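Local coordinates for putative sugar binding protein (Bacteroides vulgatus ATCC 8482, PDB 3KEZ) that probably binds sugars at the outer membrane as a SusD-family protein and carries a bound calcium ion, at residues M272-I286 with A314-T328. Residues are numbered along the deposited sequence; the frame is centred on the assembly and turned at random.
With CA (calcium ion), chain C.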
HETATM    1  N   MSE A 272      -4.934   4.211 -11.345  1.00  7.63           N
HETATM    2  CA  MSE A 272      -5.470   2.838 -11.159  1.00  8.11           C
HETATM    3  C   MSE A 272      -6.832   2.666 -11.806  1.00  9.16           C
HETATM    4  O   MSE A 272      -7.122   1.609 -12.392  1.00  8.72           O
HETATM    5  CB  MSE A 272      -5.515   2.455  -9.675  1.00  6.24           C
HETATM    6  CG  MSE A 272      -4.140   2.395  -8.996  1.00 10.06           C
HETATM    7 SE   MSE A 272      -3.104   0.989  -9.763  0.75  2.00          SE
HETATM    8  CE  MSE A 272      -3.910  -0.582  -8.882  1.00 10.61           C
ATOM      9  N   GLY A 273      -7.659   3.716 -11.721  1.00 10.54           N
ATOM     10  CA  GLY A 273      -8.990   3.700 -12.284  1.00  8.71           C
ATOM     11  C   GLY A 273      -8.972   3.452 -13.776  1.00 10.35           C
ATOM     12  O   GLY A 273      -9.834   2.745 -14.297  1.00 10.56           O
ATOM     13  N   TYR A 274      -7.999   4.044 -14.467  1.00 11.29           N
ATOM     14  CA  TYR A 274      -7.868   3.841 -15.913  1.00 11.13           C
ATOM     15  C   TYR A 274      -7.047   2.583 -16.257  1.00 13.40           C
ATOM     16  O   TYR A 274      -7.280   1.960 -17.289  1.00 10.59           O
ATOM     17  CB  TYR A 274      -7.249   5.069 -16.561  1.00 11.19           C
ATOM     18  CG  TYR A 274      -7.754   5.391 -17.944  1.00 11.74           C
ATOM     19  CD1 TYR A 274      -8.996   5.990 -18.145  1.00 12.42           C
ATOM     20  CD2 TYR A 274      -6.966   5.128 -19.058  1.00  5.87           C
ATOM     21  CE1 TYR A 274      -9.446   6.301 -19.447  1.00 17.99           C
ATOM     22  CE2 TYR A 274      -7.411   5.430 -20.341  1.00 13.73           C
ATOM     23  CZ  TYR A 274      -8.635   6.020 -20.526  1.00 16.44           C
ATOM     24  OH  TYR A 274      -9.020   6.310 -21.805  1.00 23.98           O
ATOM     25  N   LEU A 275      -6.089   2.190 -15.417  1.00 13.93           N
ATOM     26  CA  LEU A 275      -5.282   0.999 -15.764  1.00 11.72           C
ATOM     27  C   LEU A 275      -6.087  -0.293 -15.581  1.00 11.75           C
ATOM     28  O   LEU A 275      -5.924  -1.250 -16.344  1.00 10.53           O
ATOM     29  CB  LEU A 275      -3.990   0.933 -14.949  1.00  8.79           C
ATOM     30  CG  LEU A 275      -2.990   2.086 -15.147  1.00  7.25           C
ATOM     31  CD1 LEU A 275      -1.919   2.014 -14.066  1.00  9.15           C
ATOM     32  CD2 LEU A 275      -2.402   2.037 -16.537  1.00  7.43           C
ATOM     33  N   ASN A 276      -7.010  -0.290 -14.619  1.00 12.17           N
ATOM     34  CA  ASN A 276      -7.702  -1.530 -14.227  1.00 11.22           C
ATOM     35  C   ASN A 276      -9.079  -1.604 -14.826  1.00 14.13           C
ATOM     36  O   ASN A 276     -10.039  -1.814 -14.112  1.00 14.26           O
ATOM     37  CB  ASN A 276      -7.786  -1.601 -12.684  1.00 12.16           C
ATOM     38  CG  ASN A 276      -6.440  -1.953 -12.041  1.00 15.28           C
ATOM     39  OD1 ASN A 276      -6.184  -3.130 -11.746  1.00 16.67           O
ATOM     40  ND2 ASN A 276      -5.568  -0.934 -11.828  1.00  8.33           N
ATOM     41  N   SER A 277      -9.189  -1.369 -16.135  1.00 14.20           N
ATOM     42  CA  SER A 277     -10.498  -1.304 -16.782  1.00 13.50           C
ATOM     43  C   SER A 277     -10.356  -1.519 -18.267  1.00 11.76           C
ATOM     44  O   SER A 277      -9.410  -1.039 -18.883  1.00 11.15           O
ATOM     45  CB  SER A 277     -11.189   0.058 -16.560  1.00 14.47           C
ATOM     46  OG  SER A 277     -12.268   0.246 -17.476  1.00 13.22           O
ATOM     47  N   TYR A 278     -11.319  -2.225 -18.852  1.00 15.30           N
ATOM     48  CA  TYR A 278     -11.275  -2.444 -20.287  1.00 12.31           C
ATOM     49  C   TYR A 278     -11.852  -1.222 -21.016  1.00 13.51           C
ATOM     50  O   TYR A 278     -11.808  -1.161 -22.249  1.00 13.29           O
ATOM     51  CB  TYR A 278     -11.946  -3.769 -20.700  1.00 13.00           C
ATOM     52  CG  TYR A 278     -13.389  -3.913 -20.331  1.00  8.21           C
ATOM     53  CD1 TYR A 278     -14.380  -3.230 -21.039  1.00 16.61           C
ATOM     54  CD2 TYR A 278     -13.766  -4.735 -19.299  1.00  7.74           C
ATOM     55  CE1 TYR A 278     -15.711  -3.369 -20.708  1.00 19.14           C
ATOM     56  CE2 TYR A 278     -15.089  -4.893 -18.958  1.00 13.28           C
ATOM     57  CZ  TYR A 278     -16.052  -4.202 -19.656  1.00 20.75           C
ATOM     58  OH  TYR A 278     -17.356  -4.354 -19.323  1.00 19.51           O
ATOM     59  N   ASN A 279     -12.400  -0.268 -20.246  1.00 13.39           N
ATOM     60  CA  ASN A 279     -12.733   1.076 -20.744  1.00 13.86           C
ATOM     61  C   ASN A 279     -11.622   2.102 -20.501  1.00 13.20           C
ATOM     62  O   ASN A 279     -11.799   3.273 -20.785  1.00 16.74           O
ATOM     63  CB  ASN A 279     -14.058   1.560 -20.134  1.00 10.63           C
ATOM     64  CG  ASN A 279     -15.222   0.717 -20.586  1.00 15.74           C
ATOM     65  OD1 ASN A 279     -15.283   0.337 -21.738  1.00 13.24           O
ATOM     66  ND2 ASN A 279     -16.113   0.365 -19.671  1.00 23.57           N
ATOM     67  N   GLY A 280     -10.456   1.652 -20.053  1.00 12.49           N
ATOM     68  CA  GLY A 280      -9.312   2.535 -19.797  1.00 10.99           C
ATOM     69  C   GLY A 280      -8.148   2.110 -20.685  1.00 11.93           C
ATOM     70  O   GLY A 280      -8.293   2.115 -21.910  1.00 12.50           O
ATOM     71  N   TYR A 281      -7.019   1.714 -20.089  1.00 10.92           N
ATOM     72  CA  TYR A 281      -5.846   1.267 -20.867  1.00 11.99           C
ATOM     73  C   TYR A 281      -5.699  -0.269 -20.979  1.00 11.80           C
ATOM     74  O   TYR A 281      -4.736  -0.754 -21.579  1.00 12.01           O
ATOM     75  CB  TYR A 281      -4.535   1.866 -20.306  1.00 11.33           C
ATOM     76  CG  TYR A 281      -4.181   3.259 -20.791  1.00 16.35           C
ATOM     77  CD1 TYR A 281      -4.388   3.653 -22.120  1.00 15.87           C
ATOM     78  CD2 TYR A 281      -3.595   4.178 -19.928  1.00 13.92           C
ATOM     79  CE1 TYR A 281      -4.067   4.956 -22.559  1.00 13.61           C
ATOM     80  CE2 TYR A 281      -3.263   5.467 -20.362  1.00 10.77           C
ATOM     81  CZ  TYR A 281      -3.501   5.845 -21.670  1.00 17.98           C
ATOM     82  OH  TYR A 281      -3.168   7.117 -22.070  1.00 15.80           O
ATOM     83  N   ASP A 282      -6.646  -1.033 -20.435  1.00 11.08           N
ATOM     84  CA  ASP A 282      -6.582  -2.514 -20.516  1.00 11.70           C
ATOM     85  C   ASP A 282      -5.198  -3.015 -20.079  1.00  8.92           C
ATOM     86  O   ASP A 282      -4.546  -3.795 -20.788  1.00 11.40           O
ATOM     87  CB  ASP A 282      -6.879  -3.010 -21.930  1.00 13.40           C
ATOM     88  CG  ASP A 282      -8.134  -2.377 -22.533  1.00 18.63           C
ATOM     89  OD1 ASP A 282      -8.026  -1.239 -23.004  1.00 12.14           O
ATOM     90  OD2 ASP A 282      -9.204  -3.027 -22.560  1.00 17.70           O
ATOM     91  N   ASP A 283      -4.732  -2.525 -18.949  1.00  8.89           N
ATOM     92  CA  ASP A 283      -3.294  -2.544 -18.692  1.00 10.13           C
ATOM     93  C   ASP A 283      -2.903  -3.718 -17.803  1.00 12.08           C
ATOM     94  O   ASP A 283      -1.935  -4.422 -18.083  1.00 10.00           O
ATOM     95  CB  ASP A 283      -2.853  -1.231 -18.076  1.00 14.23           C
ATOM     96  CG  ASP A 283      -1.390  -0.961 -18.295  1.00  9.88           C
ATOM     97  OD1 ASP A 283      -0.590  -1.398 -17.437  1.00  9.54           O
ATOM     98  OD2 ASP A 283      -1.050  -0.356 -19.348  1.00 14.50           O
HETATM   99  N   MSE A 284      -3.654  -3.925 -16.730  1.00 10.84           N
HETATM  100  CA  MSE A 284      -3.332  -4.996 -15.796  1.00 11.74           C
HETATM  101  C   MSE A 284      -4.599  -5.767 -15.419  1.00 12.96           C
HETATM  102  O   MSE A 284      -5.660  -5.163 -15.208  1.00 10.73           O
HETATM  103  CB  MSE A 284      -2.608  -4.430 -14.577  1.00 10.07           C
HETATM  104  CG  MSE A 284      -3.388  -3.369 -13.825  1.00 10.07           C
HETATM  105 SE   MSE A 284      -2.458  -2.488 -12.341  0.75  2.00          SE
HETATM  106  CE  MSE A 284      -2.643  -3.804 -10.968  1.00 11.15           C
ATOM    107  N   CYS A 285      -4.499  -7.106 -15.394  1.00 11.94           N
ATOM    108  CA  CYS A 285      -5.657  -7.974 -15.115  1.00 12.55           C
ATOM    109  C   CYS A 285      -5.270  -9.062 -14.103  1.00 12.98           C
ATOM    110  O   CYS A 285      -4.088  -9.196 -13.730  1.00  9.77           O
ATOM    111  CB  CYS A 285      -6.126  -8.634 -16.402  1.00 11.96           C
ATOM    112  SG  CYS A 285      -4.862  -9.678 -17.159  1.00 14.11           S
ATOM    113  N   ILE A 286      -6.249  -9.848 -13.663  1.00 13.12           N
ATOM    114  CA  ILE A 286      -5.941 -10.972 -12.780  1.00 10.83           C
ATOM    115  C   ILE A 286      -5.314 -12.106 -13.596  1.00 10.87           C
ATOM    116  O   ILE A 286      -5.567 -12.228 -14.782  1.00 13.04           O
ATOM    117  CB  ILE A 286      -7.155 -11.502 -12.017  1.00 13.29           C
ATOM    118  CG1 ILE A 286      -8.164 -12.160 -12.948  1.00 11.60           C
ATOM    119  CG2 ILE A 286      -7.786 -10.413 -11.127  1.00  6.38           C
ATOM    120  CD1 ILE A 286      -9.414 -12.670 -12.232  1.00 10.64           C
ATOM    121  N   ALA A 314     -10.194 -10.492 -17.009  1.00  7.52           N
ATOM    122  CA  ALA A 314     -10.955 -10.021 -15.877  1.00  8.59           C
ATOM    123  C   ALA A 314     -10.152  -8.940 -15.178  1.00 10.38           C
ATOM    124  O   ALA A 314      -9.023  -9.172 -14.720  1.00  8.05           O
ATOM    125  CB  ALA A 314     -11.263 -11.150 -14.928  1.00  8.27           C
ATOM    126  N   TYR A 315     -10.744  -7.755 -15.094  1.00  9.93           N
ATOM    127  CA  TYR A 315     -10.142  -6.624 -14.409  1.00 11.07           C
ATOM    128  C   TYR A 315     -10.684  -6.521 -12.985  1.00 12.07           C
ATOM    129  O   TYR A 315     -11.801  -6.956 -12.711  1.00 10.86           O
ATOM    130  CB  TYR A 315     -10.438  -5.338 -15.191  1.00  8.34           C
ATOM    131  CG  TYR A 315      -9.749  -5.365 -16.527  1.00  8.80           C
ATOM    132  CD1 TYR A 315      -8.465  -4.889 -16.648  1.00 13.22           C
ATOM    133  CD2 TYR A 315     -10.331  -5.987 -17.637  1.00 12.73           C
ATOM    134  CE1 TYR A 315      -7.783  -4.983 -17.819  1.00 10.54           C
ATOM    135  CE2 TYR A 315      -9.655  -6.073 -18.844  1.00 10.05           C
ATOM    136  CZ  TYR A 315      -8.378  -5.550 -18.919  1.00 10.85           C
ATOM    137  OH  TYR A 315      -7.664  -5.591 -20.063  1.00 11.35           O
ATOM    138  N   VAL A 316      -9.888  -5.960 -12.080  1.00 10.97           N
ATOM    139  CA  VAL A 316     -10.333  -5.750 -10.715  1.00  9.48           C
ATOM    140  C   VAL A 316     -10.997  -4.383 -10.642  1.00  9.41           C
ATOM    141  O   VAL A 316     -10.352  -3.352 -10.723  1.00 10.58           O
ATOM    142  CB  VAL A 316      -9.187  -5.862  -9.718  1.00  8.37           C
ATOM    143  CG1 VAL A 316      -9.672  -5.601  -8.277  1.00 10.09           C
ATOM    144  CG2 VAL A 316      -8.534  -7.259  -9.848  1.00 11.48           C
ATOM    145  N   ASN A 317     -12.308  -4.391 -10.477  1.00 10.02           N
ATOM    146  CA  ASN A 317     -13.130  -3.187 -10.558  1.00 10.03           C
ATOM    147  C   ASN A 317     -13.292  -2.529  -9.188  1.00  9.43           C
ATOM    148  O   ASN A 317     -14.421  -2.227  -8.746  1.00 13.59           O
ATOM    149  CB  ASN A 317     -14.514  -3.561 -11.141  1.00 10.99           C
ATOM    150  CG  ASN A 317     -15.275  -2.359 -11.662  1.00 16.27           C
ATOM    151  OD1 ASN A 317     -14.671  -1.457 -12.224  1.00 14.97           O
ATOM    152  ND2 ASN A 317     -16.600  -2.332 -11.461  1.00 14.26           N
ATOM    153  N   LYS A 318     -12.173  -2.276  -8.522  1.00  9.00           N
ATOM    154  CA  LYS A 318     -12.191  -1.615  -7.203  1.00 10.91           C
ATOM    155  C   LYS A 318     -12.105  -0.105  -7.293  1.00  9.22           C
ATOM    156  O   LYS A 318     -12.447   0.600  -6.350  1.00 11.73           O
ATOM    157  CB  LYS A 318     -11.041  -2.122  -6.325  1.00  7.05           C
ATOM    158  CG  LYS A 318     -11.189  -3.581  -5.948  1.00  8.04           C
ATOM    159  CD  LYS A 318     -10.019  -4.105  -5.102  1.00  8.58           C
ATOM    160  CE  LYS A 318     -10.390  -5.391  -4.379  1.00  6.14           C
ATOM    161  NZ  LYS A 318      -9.277  -5.925  -3.492  1.00  6.08           N
ATOM    162  N   TYR A 319     -11.587   0.374  -8.406  1.00  7.62           N
ATOM    163  CA  TYR A 319     -11.436   1.800  -8.631  1.00  9.64           C
ATOM    164  C   TYR A 319     -12.670   2.307  -9.368  1.00 11.39           C
ATOM    165  O   TYR A 319     -12.670   2.519 -10.577  1.00  9.64           O
ATOM    166  CB  TYR A 319     -10.143   2.032  -9.385  1.00  6.50           C
ATOM    167  CG  TYR A 319      -9.000   1.518  -8.540  1.00 10.07           C
ATOM    168  CD1 TYR A 319      -8.492   2.277  -7.474  1.00 13.07           C
ATOM    169  CD2 TYR A 319      -8.477   0.239  -8.735  1.00  8.61           C
ATOM    170  CE1 TYR A 319      -7.486   1.776  -6.645  1.00 12.00           C
ATOM    171  CE2 TYR A 319      -7.464  -0.274  -7.897  1.00  5.22           C
ATOM    172  CZ  TYR A 319      -6.967   0.498  -6.881  1.00 12.52           C
ATOM    173  OH  TYR A 319      -5.947  -0.017  -6.105  1.00 10.62           O
ATOM    174  N   GLN A 320     -13.735   2.468  -8.592  1.00 13.69           N
ATOM    175  CA  GLN A 320     -15.049   2.833  -9.122  1.00 16.18           C
ATOM    176  C   GLN A 320     -15.166   4.340  -9.000  1.00 14.49           C
ATOM    177  O   GLN A 320     -14.915   4.903  -7.949  1.00 14.14           O
ATOM    178  CB  GLN A 320     -16.175   2.095  -8.362  1.00 15.72           C
ATOM    179  CG  GLN A 320     -16.061   0.556  -8.532  1.00 20.11           C
ATOM    180  CD  GLN A 320     -17.077  -0.239  -7.753  1.00 24.67           C
ATOM    181  OE1 GLN A 320     -17.975   0.336  -7.154  1.00 18.28           O
ATOM    182  NE2 GLN A 320     -16.944  -1.590  -7.762  1.00 13.89           N
ATOM    183  N   PRO A 321     -15.483   5.006 -10.099  1.00 13.82           N
ATOM    184  CA  PRO A 321     -15.610   6.453  -9.974  1.00 15.63           C
ATOM    185  C   PRO A 321     -16.779   6.827  -9.054  1.00 12.82           C
ATOM    186  O   PRO A 321     -17.761   6.072  -8.946  1.00 12.80           O
ATOM    187  CB  PRO A 321     -15.901   6.892 -11.412  1.00 18.30           C
ATOM    188  CG  PRO A 321     -16.597   5.703 -12.030  1.00 18.60           C
ATOM    189  CD  PRO A 321     -15.953   4.501 -11.400  1.00 16.61           C
ATOM    190  N   GLN A 322     -16.649   7.961  -8.387  1.00 12.09           N
ATOM    191  CA  GLN A 322     -17.758   8.564  -7.634  1.00 14.39           C
ATOM    192  C   GLN A 322     -18.761   9.165  -8.627  1.00 12.52           C
ATOM    193  O   GLN A 322     -18.493   9.223  -9.823  1.00 10.92           O
ATOM    194  CB  GLN A 322     -17.220   9.599  -6.622  1.00 16.21           C
ATOM    195  CG  GLN A 322     -16.616   8.950  -5.344  1.00 13.39           C
ATOM    196  CD  GLN A 322     -15.341   8.102  -5.619  1.00 22.37           C
ATOM    197  OE1 GLN A 322     -14.462   8.476  -6.434  1.00 20.65           O
ATOM    198  NE2 GLN A 322     -15.237   6.960  -4.932  1.00 22.85           N
ATOM    199  N   GLN A 323     -19.933   9.584  -8.165  1.00 18.15           N
ATOM    200  CA  GLN A 323     -20.990   9.927  -9.111  1.00 16.80           C
ATOM    201  C   GLN A 323     -20.595  11.085  -9.994  1.00 14.81           C
ATOM    202  O   GLN A 323     -20.116  12.103  -9.532  1.00 13.76           O
ATOM    203  CB  GLN A 323     -22.343  10.223  -8.442  1.00 20.24           C
ATOM    204  CG  GLN A 323     -23.523  10.365  -9.472  1.00 25.38           C
ATOM    205  CD  GLN A 323     -23.795   9.087 -10.294  1.00 15.99           C
ATOM    206  OE1 GLN A 323     -23.827   9.114 -11.515  1.00 15.99           O
ATOM    207  NE2 GLN A 323     -23.999   7.971  -9.607  1.00 25.61           N
ATOM    208  N   GLY A 324     -20.818  10.906 -11.279  1.00 14.07           N
ATOM    209  CA  GLY A 324     -20.494  11.921 -12.255  1.00 14.27           C
ATOM    210  C   GLY A 324     -19.087  11.845 -12.773  1.00 14.36           C
ATOM    211  O   GLY A 324     -18.790  12.515 -13.729  1.00 14.63           O
ATOM    212  N   GLU A 325     -18.228  11.016 -12.184  1.00 13.85           N
ATOM    213  CA  GLU A 325     -16.795  11.033 -12.537  1.00 14.30           C
ATOM    214  C   GLU A 325     -16.433  10.023 -13.605  1.00 15.61           C
ATOM    215  O   GLU A 325     -17.087   9.011 -13.764  1.00 16.34           O
ATOM    216  CB  GLU A 325     -15.945  10.704 -11.329  1.00 14.38           C
ATOM    217  CG  GLU A 325     -15.926  11.739 -10.298  1.00 13.08           C
ATOM    218  CD  GLU A 325     -14.972  11.385  -9.173  1.00 15.40           C
ATOM    219  OE1 GLU A 325     -14.710  10.161  -8.966  1.00 15.65           O
ATOM    220  OE2 GLU A 325     -14.479  12.336  -8.518  1.00 17.13           O
ATOM    221  N   ASN A 326     -15.365  10.310 -14.328  1.00 16.27           N
ATOM    222  CA  ASN A 326     -14.750   9.337 -15.223  1.00 18.04           C
ATOM    223  C   ASN A 326     -14.002   8.296 -14.358  1.00 13.30           C
ATOM    224  O   ASN A 326     -13.620   8.591 -13.240  1.00  9.09           O
ATOM    225  CB  ASN A 326     -13.765  10.073 -16.150  1.00 20.32           C
ATOM    226  CG  ASN A 326     -13.230   9.198 -17.265  1.00 29.51           C
ATOM    227  OD1 ASN A 326     -12.208   8.509 -17.108  1.00 28.73           O
ATOM    228  ND2 ASN A 326     -13.889   9.257 -18.424  1.00 34.87           N
ATOM    229  N   ILE A 327     -13.796   7.092 -14.869  1.00 12.13           N
ATOM    230  CA  ILE A 327     -12.966   6.099 -14.141  1.00 11.79           C
ATOM    231  C   ILE A 327     -11.567   6.657 -13.830  1.00 13.48           C
ATOM    232  O   ILE A 327     -10.924   6.252 -12.856  1.00 12.50           O
ATOM    233  CB  ILE A 327     -12.825   4.769 -14.893  1.00 13.54           C
ATOM    234  CG1 ILE A 327     -12.300   4.973 -16.326  1.00 17.70           C
ATOM    235  CG2 ILE A 327     -14.161   4.012 -14.882  1.00 16.65           C
ATOM    236  CD1 ILE A 327     -11.910   3.682 -17.033  1.00 10.66           C
ATOM    237  N   THR A 328     -11.075   7.571 -14.659  1.00  8.87           N
ATOM    238  CA  THR A 328      -9.798   8.188 -14.389  1.00 11.87           C
ATOM    239  C   THR A 328      -9.668   8.759 -12.962  1.00 12.66           C
ATOM    240  O   THR A 328      -8.588   8.728 -12.363  1.00 12.10           O
ATOM    241  CB  THR A 328      -9.523   9.311 -15.399  1.00 13.61           C
ATOM    242  OG1 THR A 328      -9.372   8.738 -16.703  1.00 18.60           O
ATOM    243  CG2 THR A 328      -8.285  10.052 -15.027  1.00 14.96           C
TER
HETATM  244 CA    CA C 501     -12.956  10.472  -7.206  1.00 31.50          CA
HETATM  245  O   HOH W   1      -8.121   6.339 -10.359  1.00  9.07           O
HETATM  246  O   HOH W   2     -11.846   1.383 -12.915  1.00 11.66           O
HETATM  247  O   HOH W   3      -7.436  -4.949 -13.181  1.00  8.14           O
HETATM  248  O   HOH W   4     -10.910  -0.637 -11.264  1.00  8.59           O
HETATM  249  O   HOH W   5      -9.099  -5.823 -22.312  1.00 13.35           O
HETATM  250  O   HOH W   6      -7.777 -11.835 -16.713  1.00  8.72           O
HETATM  251  O   HOH W   7     -14.441  11.873  -5.605  1.00 14.45           O
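Leading up to the calcium site of this SusD-family fold, the chain from strand 314-316 to two of the metal's ligands, Gln-322 and Glu-325, packs against the short helix 272-275 and the loop after it. Met-272 meets Tyr-319 across the contact: Met-272 CB sits over the face of the Tyr-319 ring, 3.5 Å from its centroid and 3° off the ring normal. The bent selenomethionine chain then brings CE to 3.5 Å from Tyr-319 OH, a hydroxyl that is hydrogen-bonded to Ala-394 O. One residue on, Gly-273, with no side chain in the way, lets the backbones close in, its CA 3.3 Å from Ile-327 O in a CA-H...O contact. Tyr-315 wedges into the loop with CG anti to its own carbonyl carbon (chi1 -66°), which sets one ring face against the Ser-277 to Tyr-278 peptide; Cys-285 CB lies off-centre over the opposite face. Past the ring, a water joins Tyr-315 OH to Asp-282 OD2. A second water ties Asn-276 OD1 and Met-284 O to Val-316 N. Strands 284-286 and 314-316 cross at 104°, and the one direct hydrogen bond between the segments is nearly straight, Ile-286 N to Ala-314 O at 3.0 Å.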